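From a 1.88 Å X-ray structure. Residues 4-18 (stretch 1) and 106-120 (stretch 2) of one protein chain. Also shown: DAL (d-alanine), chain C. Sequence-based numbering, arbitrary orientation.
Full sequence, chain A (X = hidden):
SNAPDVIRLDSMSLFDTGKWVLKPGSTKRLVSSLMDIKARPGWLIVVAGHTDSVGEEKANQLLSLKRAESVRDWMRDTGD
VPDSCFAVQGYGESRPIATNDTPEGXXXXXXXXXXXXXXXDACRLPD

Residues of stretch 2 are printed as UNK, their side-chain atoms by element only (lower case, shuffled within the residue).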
# COMPACT_ATOMS: atom_id res chain seq x y z
N PRO A 4 9.20 15.04 15.35
CA PRO A 4 8.89 14.86 13.93
C PRO A 4 9.16 13.41 13.49
O PRO A 4 10.15 13.17 12.81
CB PRO A 4 9.84 15.84 13.25
CG PRO A 4 11.10 15.76 14.09
CD PRO A 4 10.65 15.25 15.45
N ASP A 5 8.28 12.49 13.89
CA ASP A 5 8.47 11.06 13.56
C ASP A 5 7.67 10.68 12.31
O ASP A 5 6.63 11.32 12.04
CB ASP A 5 8.05 10.15 14.72
CG ASP A 5 8.95 10.23 15.94
OD1 ASP A 5 9.86 11.09 15.97
OD2 ASP A 5 8.74 9.42 16.87
N VAL A 6 8.18 9.71 11.55
CA VAL A 6 7.43 9.12 10.41
C VAL A 6 6.19 8.46 11.01
O VAL A 6 6.29 7.93 12.13
CB VAL A 6 8.29 8.12 9.62
CG1 VAL A 6 7.48 7.25 8.67
CG2 VAL A 6 9.41 8.83 8.88
N ILE A 7 5.04 8.57 10.34
CA ILE A 7 3.79 7.95 10.86
C ILE A 7 3.50 6.72 10.00
O ILE A 7 3.40 6.88 8.79
CB ILE A 7 2.62 8.96 10.84
CG1 ILE A 7 2.94 10.23 11.63
CG2 ILE A 7 1.32 8.31 11.31
CD1 ILE A 7 3.31 9.99 13.07
N ARG A 8 3.40 5.55 10.60
CA ARG A 8 3.09 4.32 9.81
C ARG A 8 1.60 4.02 9.96
O ARG A 8 1.13 3.95 11.10
CB ARG A 8 4.00 3.17 10.26
CG ARG A 8 5.45 3.42 9.90
CD ARG A 8 6.47 2.47 10.47
NE ARG A 8 7.78 2.89 9.97
CZ ARG A 8 8.50 3.89 10.46
NH1 ARG A 8 9.67 4.18 9.91
NH2 ARG A 8 8.06 4.61 11.48
N LEU A 9 0.89 3.93 8.84
CA LEU A 9 -0.56 3.62 8.92
C LEU A 9 -0.70 2.10 9.03
O LEU A 9 0.29 1.42 8.81
CB LEU A 9 -1.28 4.17 7.68
CG LEU A 9 -1.05 5.66 7.43
CD1 LEU A 9 -1.96 6.15 6.32
CD2 LEU A 9 -1.27 6.47 8.70
N ASP A 10 -1.87 1.61 9.43
CA ASP A 10 -2.03 0.13 9.54
C ASP A 10 -1.95 -0.49 8.14
O ASP A 10 -2.39 0.16 7.19
CB ASP A 10 -3.35 -0.23 10.23
CG ASP A 10 -3.37 0.08 11.72
OD1 ASP A 10 -2.98 1.20 12.09
OD2 ASP A 10 -3.70 -0.83 12.49
N SER A 11 -1.40 -1.70 8.05
CA SER A 11 -1.29 -2.47 6.79
C SER A 11 -2.68 -2.70 6.21
O SER A 11 -3.64 -2.82 6.97
CB SER A 11 -0.61 -3.80 7.03
OG SER A 11 -0.37 -4.46 5.81
N MSE A 12 -2.77 -2.83 4.88
CA MSE A 12 -4.04 -3.05 4.20
C MSE A 12 -3.90 -4.23 3.23
O MSE A 12 -3.33 -4.08 2.15
CB MSE A 12 -4.47 -1.79 3.44
CG MSE A 12 -4.96 -0.64 4.32
SE MSE A 12 -5.52 0.91 3.24
CE MSE A 12 -3.89 1.26 2.23
N SER A 13 -4.41 -5.40 3.64
CA SER A 13 -4.40 -6.60 2.82
C SER A 13 -5.63 -6.59 1.92
O SER A 13 -6.65 -7.24 2.28
CB SER A 13 -4.35 -7.82 3.72
OG SER A 13 -3.20 -7.77 4.57
N LEU A 14 -5.52 -5.94 0.76
CA LEU A 14 -6.67 -5.68 -0.16
C LEU A 14 -6.53 -6.42 -1.48
O LEU A 14 -7.19 -5.96 -2.45
CB LEU A 14 -6.70 -4.17 -0.48
CG LEU A 14 -6.57 -3.20 0.68
CD1 LEU A 14 -6.51 -1.76 0.17
CD2 LEU A 14 -7.71 -3.36 1.67
N PHE A 15 -5.79 -7.53 -1.55
CA PHE A 15 -5.56 -8.11 -2.90
C PHE A 15 -5.62 -9.64 -2.95
O PHE A 15 -5.09 -10.32 -2.03
CB PHE A 15 -4.16 -7.72 -3.39
CG PHE A 15 -3.90 -6.24 -3.34
CD1 PHE A 15 -4.37 -5.41 -4.34
CD2 PHE A 15 -3.24 -5.68 -2.26
CE1 PHE A 15 -4.17 -4.04 -4.27
CE2 PHE A 15 -3.04 -4.32 -2.18
CZ PHE A 15 -3.50 -3.50 -3.19
N ASP A 16 -6.25 -10.14 -4.03
CA ASP A 16 -6.31 -11.58 -4.35
C ASP A 16 -5.03 -11.93 -5.13
O ASP A 16 -4.37 -10.97 -5.64
CB ASP A 16 -7.55 -11.95 -5.16
CG ASP A 16 -8.88 -11.87 -4.37
OD1 ASP A 16 -8.92 -12.14 -3.16
OD2 ASP A 16 -9.87 -11.42 -5.01
N THR A 17 -4.72 -13.22 -5.20
CA THR A 17 -3.52 -13.75 -5.89
C THR A 17 -3.36 -13.13 -7.28
O THR A 17 -4.37 -13.05 -8.00
CB THR A 17 -3.60 -15.28 -5.98
OG1 THR A 17 -3.70 -15.78 -4.65
CG2 THR A 17 -2.41 -15.90 -6.69
N GLY A 18 -2.15 -12.65 -7.59
CA GLY A 18 -1.76 -12.11 -8.91
C GLY A 18 -2.56 -10.89 -9.35
O GLY A 18 -2.35 -10.47 -10.50
N UNK A 106 -0.84 -15.96 3.52
CA UNK A 106 -0.48 -15.41 2.19
C UNK A 106 -1.42 -14.24 1.87
O UNK A 106 -0.94 -13.26 1.30
c UNK A 106 0.56 -17.58 1.30
c UNK A 106 0.64 -18.56 0.14
c UNK A 106 -0.50 -16.50 1.11
n UNK A 106 0.19 -21.02 1.50
c UNK A 106 -0.72 -20.57 0.65
n UNK A 106 -0.53 -19.41 0.01
n UNK A 106 -1.81 -21.28 0.43
N UNK A 107 -2.70 -14.33 2.26
CA UNK A 107 -3.63 -13.21 1.96
C UNK A 107 -3.19 -11.96 2.72
O UNK A 107 -3.32 -10.85 2.15
c UNK A 107 -5.05 -13.59 2.28
N UNK A 108 -2.69 -12.13 3.94
CA UNK A 108 -2.22 -10.97 4.74
C UNK A 108 -0.99 -10.33 4.08
O UNK A 108 -0.88 -9.09 4.13
c UNK A 108 -3.79 -10.25 7.38
c UNK A 108 -1.90 -11.41 6.17
c UNK A 108 -2.70 -12.25 8.40
c UNK A 108 -3.10 -11.58 7.10
N UNK A 109 -0.14 -11.15 3.44
CA UNK A 109 1.11 -10.64 2.81
C UNK A 109 0.79 -9.82 1.55
O UNK A 109 1.60 -8.91 1.22
n UNK A 109 2.98 -13.61 3.87
c UNK A 109 2.69 -12.32 3.85
o UNK A 109 2.90 -11.57 4.81
c UNK A 109 2.10 -11.77 2.56
N UNK A 110 -0.29 -10.15 0.84
CA UNK A 110 -0.70 -9.38 -0.36
C UNK A 110 -1.26 -8.06 0.16
O UNK A 110 -2.47 -7.99 0.45
c UNK A 110 -1.73 -10.19 -1.17
n UNK A 110 -4.95 -14.09 -1.01
c UNK A 110 -3.75 -13.85 -1.49
n UNK A 110 -2.84 -14.81 -1.46
c UNK A 110 -2.16 -12.26 -2.56
n UNK A 110 -3.45 -12.64 -1.99
c UNK A 110 -1.21 -11.55 -1.61
N UNK A 111 -0.41 -7.03 0.26
CA UNK A 111 -0.91 -5.82 0.94
C UNK A 111 -0.15 -4.55 0.53
O UNK A 111 0.84 -4.64 -0.22
c UNK A 111 0.80 -5.95 2.81
n UNK A 111 3.57 -7.80 3.54
n UNK A 111 2.45 -6.10 4.62
c UNK A 111 3.58 -6.72 4.31
c UNK A 111 1.12 -6.51 4.18
n UNK A 111 4.73 -6.24 4.76
c UNK A 111 -0.67 -6.05 2.44
N UNK A 112 -0.61 -3.43 1.05
CA UNK A 112 0.07 -2.12 0.88
C UNK A 112 0.23 -1.50 2.27
O UNK A 112 -0.69 -1.65 3.10
c UNK A 112 -0.36 0.27 0.13
c UNK A 112 -0.47 -1.61 -1.54
c UNK A 112 -0.69 -1.20 -0.09
N UNK A 113 1.39 -0.89 2.51
CA UNK A 113 1.76 -0.19 3.76
C UNK A 113 1.95 1.29 3.40
O UNK A 113 2.52 1.54 2.31
o UNK A 113 1.75 -1.73 6.60
c UNK A 113 3.06 -2.23 4.66
o UNK A 113 2.35 -3.84 6.25
c UNK A 113 3.07 -0.74 4.33
c UNK A 113 2.32 -2.63 5.92
N UNK A 114 1.47 2.20 4.23
CA UNK A 114 1.63 3.66 3.97
C UNK A 114 2.42 4.28 5.13
O UNK A 114 2.11 3.97 6.31
c UNK A 114 0.43 5.86 3.65
c UNK A 114 0.27 4.35 3.75
c UNK A 114 -0.44 3.80 2.51
c UNK A 114 -1.85 4.30 2.31
N UNK A 115 3.44 5.06 4.80
CA UNK A 115 4.23 5.79 5.82
C UNK A 115 4.15 7.28 5.48
O UNK A 115 4.30 7.60 4.28
o UNK A 115 5.74 3.96 6.19
c UNK A 115 5.65 5.33 5.86
N UNK A 116 3.87 8.13 6.47
CA UNK A 116 3.81 9.60 6.21
C UNK A 116 5.14 10.21 6.67
O UNK A 116 5.52 10.01 7.84
c UNK A 116 2.58 10.18 6.91
c UNK A 116 0.95 9.39 5.17
c UNK A 116 0.12 10.06 7.42
c UNK A 116 1.27 9.44 6.65
N UNK A 117 5.84 10.87 5.76
CA UNK A 117 7.21 11.39 6.04
C UNK A 117 7.16 12.92 6.02
O UNK A 117 6.87 13.53 5.00
c UNK A 117 8.14 9.31 4.96
c UNK A 117 8.21 10.83 5.02
c UNK A 117 9.62 11.30 5.31
N UNK A 118 7.39 13.58 7.17
CA UNK A 118 7.34 15.04 7.23
C UNK A 118 8.57 15.78 6.68
O UNK A 118 8.39 16.92 6.23
c UNK A 118 7.91 14.14 9.39
c UNK A 118 7.65 12.96 8.48
c UNK A 118 7.20 15.31 8.74
N UNK A 119 9.75 15.14 6.66
CA UNK A 119 11.00 15.85 6.24
C UNK A 119 11.01 16.14 4.73
O UNK A 119 11.83 16.99 4.32
c UNK A 119 12.25 15.04 6.58
c UNK A 119 12.38 14.66 8.05
o UNK A 119 10.92 12.80 7.63
c UNK A 119 11.55 13.47 8.45
n UNK A 119 11.57 13.16 9.74
N UNK A 120 10.17 15.48 3.94
CA UNK A 120 10.16 15.69 2.46
C UNK A 120 8.93 16.52 2.09
O UNK A 120 7.81 16.16 2.51
c UNK A 120 11.44 13.54 2.07
c UNK A 120 10.19 14.33 1.73
c UNK A 120 10.04 14.49 0.22
N DAL C . 2.76 -13.83 -5.15
CA DAL C . 1.31 -13.83 -5.52
CB DAL C . 1.17 -13.95 -7.02
C DAL C . 0.63 -12.56 -4.98
O DAL C . -0.47 -12.21 -5.41
OXT DAL C . 1.14 -11.88 -4.09
O HOH W 1 11.62 10.95 12.25
O HOH W 2 -1.62 1.26 4.76
O HOH W 3 -5.21 -9.58 0.58
O HOH W 4 -7.42 -12.54 -1.19

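Position 106 carries three carbons, a nitrogen, and a carbon bearing two more nitrogens, a guanidinium: Arg106. It lies in a helix and stays clear of stretch 1. Position 107 has one side-chain carbon, so it is Ala107; its backbone O lies 3.6 Å from Ser13 CB, while the single methyl lies sideways. Four carbons forked at the second make position 108 Leu108, on the surface. Its backbone O accepts a hydrogen bond from Ser13 OG (2.7 Å), a short hydroxyl reaching a carbonyl near the helix end. Position 109 has two carbons, the second carrying one oxygen and one nitrogen, a short amide: Asn109. It points away from stretch 1, and its amide is satisfied elsewhere in the structure.

Position 110 again ends in a guanidinium, now directed at stretch 1: Arg110, the first residue to leave helical geometry. Its NE donates to Phe15 O (2.8 Å), which lies at the guanidinium edge, where N-H groups point, while Thr17 OG1 sits over one face. Water 4 links its NH2 to Asp16 OD1. A long, multiply donating side chain suits a loop rich in acceptors, and its CD lies 3.3 Å from O of the bound d-alanine, whose O also accepts a bond from Gly18 N.

Position 111 is a third guanidinium, Arg111, buried but paired. Its CD is 3.0 Å from Ser11 OG, and its NH1 bonds to Asn109 O. Position 112, one carbon carrying two, is Val112: CG2 meets Phe15 CE2 at 3.8 Å and CG1 meets the selenomethionine Met12 CE at 4.2 Å, so a compact branched residue fits between larger neighbours. Position 113 has three carbons, the third with two oxygens: Glu113. Its OE2 forms a salt bridge with Arg111 NE (2.8 Å), offsetting the buried charge, and lies 2.8 Å from Ser11 OG in a weak hydrogen bond.

Position 114 has four carbons forked at the first, one arm two carbons long: Ile114. CG2 touches Leu9 CD1 (3.6 Å) and CD1 touches Met12 CE (3.7 Å), filling a buried apolar site. A carbon and an oxygen make position 115 Ser115, whose OG is 3.8 Å from Arg8 CG on their shared, more open face. Position 116, four carbons forked at the second, is Leu116, buried with CD1 4.1 Å from Leu9 CD2. Position 117, a carbon bearing two, is Val117; CG2 meets Val6 CG2 at 4.1 Å. Position 118 has three carbons closing a ring onto the backbone N, one of them 4.1 Å from Asp5 O: Pro118, that carbon being CD, where the chain turns a corner. Position 119, three carbons with O and N on the third, fits Gln119; water 1 joins its NE2, weakly, to Pro4 O. Position 120, again one carbon bearing two, is Val120, out of reach.

The contact rests on two antiparallel ladders. Ile7 and Leu116 exchange hydrogen bonds; Met12 and Val112 do likewise. The register shifts by one between them, apolar side chains pack the buried side, and Arg110 secures the loop beyond.

Stretch 2 (106-120) RALNRRVEISLVPQV
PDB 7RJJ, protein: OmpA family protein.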